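Local coordinates for putative lipase/esterase (Lactobacillus plantarum WCFS1, PDB 3BXP), which probably hydrolyses carboxylic ester bonds as a serine esterase of the alpha/beta-hydrolase superfamily, its natural substrate unknown, at residues B[20-25]-B[94-99]. Residues are numbered along the deposited sequence; the frame is centred on the assembly and turned at random.
Sequences AYWLDQ and IDWITT
Trp22 and Trp96 meet through the six-membered parts of their indoles, where helix 85-99 of this alpha/beta-hydrolase fold packs on strand 16-23 of the central sheet. The two rings lie neither stacked nor edge-to-face: their planes are inclined by 37° and their centroids stand 5.8 Å apart. Atom CZ2 of Trp22 reaches the far rim of the other indole, 3.6 Å from Trp96 CH2 and 3.7 Å from Trp96 CZ3. Trp96 CH2 lies at the edge of the Trp22 ring, near its plane, whereas Trp22 CZ2 approaches the Trp96 ring obliquely. In Trp96, CG is anti to the backbone N (chi1 -178°), which carries the indole out from the helix toward the strand. CG of Trp22 is instead anti to the carbonyl carbon (chi1 -56°), and its benzo ring extends toward the helix.

Ala20, two residues earlier on the same side of the strand, touches both indoles. Its CB sits 3.3 Å above the plane of Trp22, displaced toward the rim, while meeting Trp96 at the edge. The contact is buried and purely apolar, without a hydrogen bond between the segments. Ile97, next after Trp96, packs on Val69 and Ile39 of neighbouring strands. NE1 of Trp22 is hydrogen-bonded to OE1 of Glu5 on strand 2-9, and the same ring stacks with His104 and packs edge-to-face with His67. Trp96 also touches Glu5, Arg7 and Leu9, so this one side chain reaches both antiparallel strands, 2-9 and 16-23, at one margin of the sheet. Ala20 CB lies 4.1 Å from Trp96 CH2.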
loop_
_atom_site.group_PDB
_atom_site.type_symbol
_atom_site.label_atom_id
_atom_site.label_comp_id
_atom_site.label_asym_id
_atom_site.label_seq_id
_atom_site.Cartn_x
_atom_site.Cartn_y
_atom_site.Cartn_z
ATOM N N ALA B 20 15.166 -11.150 -24.957
ATOM C CA ALA B 20 15.194 -9.688 -25.001
ATOM C C ALA B 20 14.223 -9.149 -26.027
ATOM O O ALA B 20 14.076 -9.661 -27.126
ATOM C CB ALA B 20 16.588 -9.158 -25.305
ATOM N N TYR B 21 13.525 -8.135 -25.588
ATOM C CA TYR B 21 12.605 -7.411 -26.465
ATOM C C TYR B 21 13.108 -5.980 -26.576
ATOM O O TYR B 21 12.943 -5.170 -25.657
ATOM C CB TYR B 21 11.222 -7.429 -25.863
ATOM C CG TYR B 21 10.669 -8.805 -25.625
ATOM C CD1 TYR B 21 10.019 -9.501 -26.638
ATOM C CD2 TYR B 21 10.809 -9.408 -24.398
ATOM C CE1 TYR B 21 9.496 -10.758 -26.400
ATOM C CE2 TYR B 21 10.273 -10.680 -24.156
ATOM C CZ TYR B 21 9.617 -11.326 -25.171
ATOM O OH TYR B 21 9.096 -12.569 -24.917
ATOM N N TRP B 22 13.758 -5.721 -27.710
ATOM C CA TRP B 22 14.412 -4.457 -27.967
ATOM C C TRP B 22 13.467 -3.533 -28.663
ATOM O O TRP B 22 13.043 -3.784 -29.783
ATOM C CB TRP B 22 15.689 -4.660 -28.801
ATOM C CG TRP B 22 16.677 -5.575 -28.273
ATOM C CD1 TRP B 22 17.129 -6.742 -28.868
ATOM C CD2 TRP B 22 17.425 -5.457 -27.034
ATOM N NE1 TRP B 22 18.084 -7.329 -28.085
ATOM C CE2 TRP B 22 18.271 -6.589 -26.947
ATOM C CE3 TRP B 22 17.444 -4.525 -25.995
ATOM C CZ2 TRP B 22 19.148 -6.787 -25.874
ATOM C CZ3 TRP B 22 18.286 -4.743 -24.912
ATOM C CH2 TRP B 22 19.155 -5.847 -24.879
ATOM N N LEU B 23 13.120 -2.458 -27.982
ATOM C CA LEU B 23 12.279 -1.420 -28.617
ATOM C C LEU B 23 13.021 -0.723 -29.747
ATOM O O LEU B 23 14.154 -0.299 -29.574
ATOM C CB LEU B 23 11.817 -0.418 -27.546
ATOM C CG LEU B 23 10.711 0.572 -27.889
ATOM C CD1 LEU B 23 9.474 -0.148 -28.349
ATOM C CD2 LEU B 23 10.435 1.433 -26.643
ATOM N N ASP B 24 12.375 -0.607 -30.907
ATOM C CA ASP B 24 12.918 0.186 -32.011
ATOM C C ASP B 24 13.006 1.679 -31.692
ATOM O O ASP B 24 12.179 2.266 -30.911
ATOM C CB ASP B 24 12.069 0.076 -33.294
ATOM C CG ASP B 24 12.116 -1.303 -33.930
ATOM O OD1 ASP B 24 13.028 -2.074 -33.617
ATOM O OD2 ASP B 24 11.242 -1.579 -34.781
ATOM N N GLN B 25 14.001 2.292 -32.322
ATOM C CA GLN B 25 14.097 3.760 -32.416
ATOM C C GLN B 25 13.013 4.270 -33.348
ATOM O O GLN B 25 12.550 3.524 -34.206
ATOM C CB GLN B 25 15.486 4.146 -32.920
ATOM C CG GLN B 25 16.601 3.827 -31.932
ATOM C CD GLN B 25 16.478 4.620 -30.680
ATOM O OE1 GLN B 25 16.380 5.869 -30.729
ATOM N NE2 GLN B 25 16.473 3.945 -29.534
ATOM N N ILE B 94 22.221 -8.506 -16.139
ATOM C CA ILE B 94 22.491 -7.083 -16.073
ATOM C C ILE B 94 23.803 -6.776 -16.841
ATOM O O ILE B 94 23.865 -5.854 -17.680
ATOM C CB ILE B 94 22.581 -6.570 -14.623
ATOM C CG1 ILE B 94 21.184 -6.618 -13.933
ATOM C CG2 ILE B 94 23.139 -5.163 -14.618
ATOM C CD1 ILE B 94 21.233 -6.492 -12.380
ATOM N N ASP B 95 24.837 -7.558 -16.584
ATOM C CA ASP B 95 26.095 -7.397 -17.332
ATOM C C ASP B 95 25.888 -7.541 -18.836
ATOM O O ASP B 95 26.267 -6.694 -19.645
ATOM C CB ASP B 95 27.078 -8.439 -16.828
ATOM C CG ASP B 95 28.467 -8.281 -17.400
ATOM O OD1 ASP B 95 28.593 -8.487 -18.591
ATOM O OD2 ASP B 95 29.428 -8.029 -16.662
ATOM N N TRP B 96 25.180 -8.593 -19.224
ATOM C CA TRP B 96 24.914 -8.785 -20.654
ATOM C C TRP B 96 24.201 -7.571 -21.284
ATOM O O TRP B 96 24.570 -7.069 -22.352
ATOM C CB TRP B 96 24.140 -10.085 -20.880
ATOM C CG TRP B 96 23.888 -10.351 -22.319
ATOM C CD1 TRP B 96 24.771 -10.880 -23.245
ATOM C CD2 TRP B 96 22.659 -10.107 -23.030
ATOM N NE1 TRP B 96 24.144 -10.973 -24.475
ATOM C CE2 TRP B 96 22.863 -10.502 -24.366
ATOM C CE3 TRP B 96 21.398 -9.602 -22.653
ATOM C CZ2 TRP B 96 21.845 -10.405 -25.335
ATOM C CZ3 TRP B 96 20.403 -9.496 -23.626
ATOM C CH2 TRP B 96 20.642 -9.901 -24.943
ATOM N N ILE B 97 23.214 -7.036 -20.573
ATOM C CA ILE B 97 22.484 -5.860 -21.054
ATOM C C ILE B 97 23.468 -4.720 -21.290
ATOM O O ILE B 97 23.352 -4.029 -22.292
ATOM C CB ILE B 97 21.360 -5.458 -20.071
ATOM C CG1 ILE B 97 20.181 -6.464 -20.186
ATOM C CG2 ILE B 97 20.910 -4.016 -20.301
ATOM C CD1 ILE B 97 19.224 -6.489 -19.032
ATOM N N THR B 98 24.411 -4.514 -20.372
ATOM C CA THR B 98 25.374 -3.434 -20.556
ATOM C C THR B 98 26.187 -3.630 -21.832
ATOM O O THR B 98 26.514 -2.677 -22.520
ATOM C CB THR B 98 26.330 -3.175 -19.342
ATOM O OG1 THR B 98 27.248 -4.253 -19.137
ATOM C CG2 THR B 98 25.551 -2.903 -18.088
ATOM N N THR B 99 26.506 -4.874 -22.168
ATOM C CA THR B 99 27.311 -5.131 -23.308
ATOM C C THR B 99 26.481 -4.815 -24.559
ATOM O O THR B 99 27.061 -4.627 -25.618
ATOM C CB THR B 99 27.877 -6.593 -23.386
ATOM O OG1 THR B 99 26.822 -7.506 -23.652
ATOM C CG2 THR B 99 28.632 -6.997 -22.091
#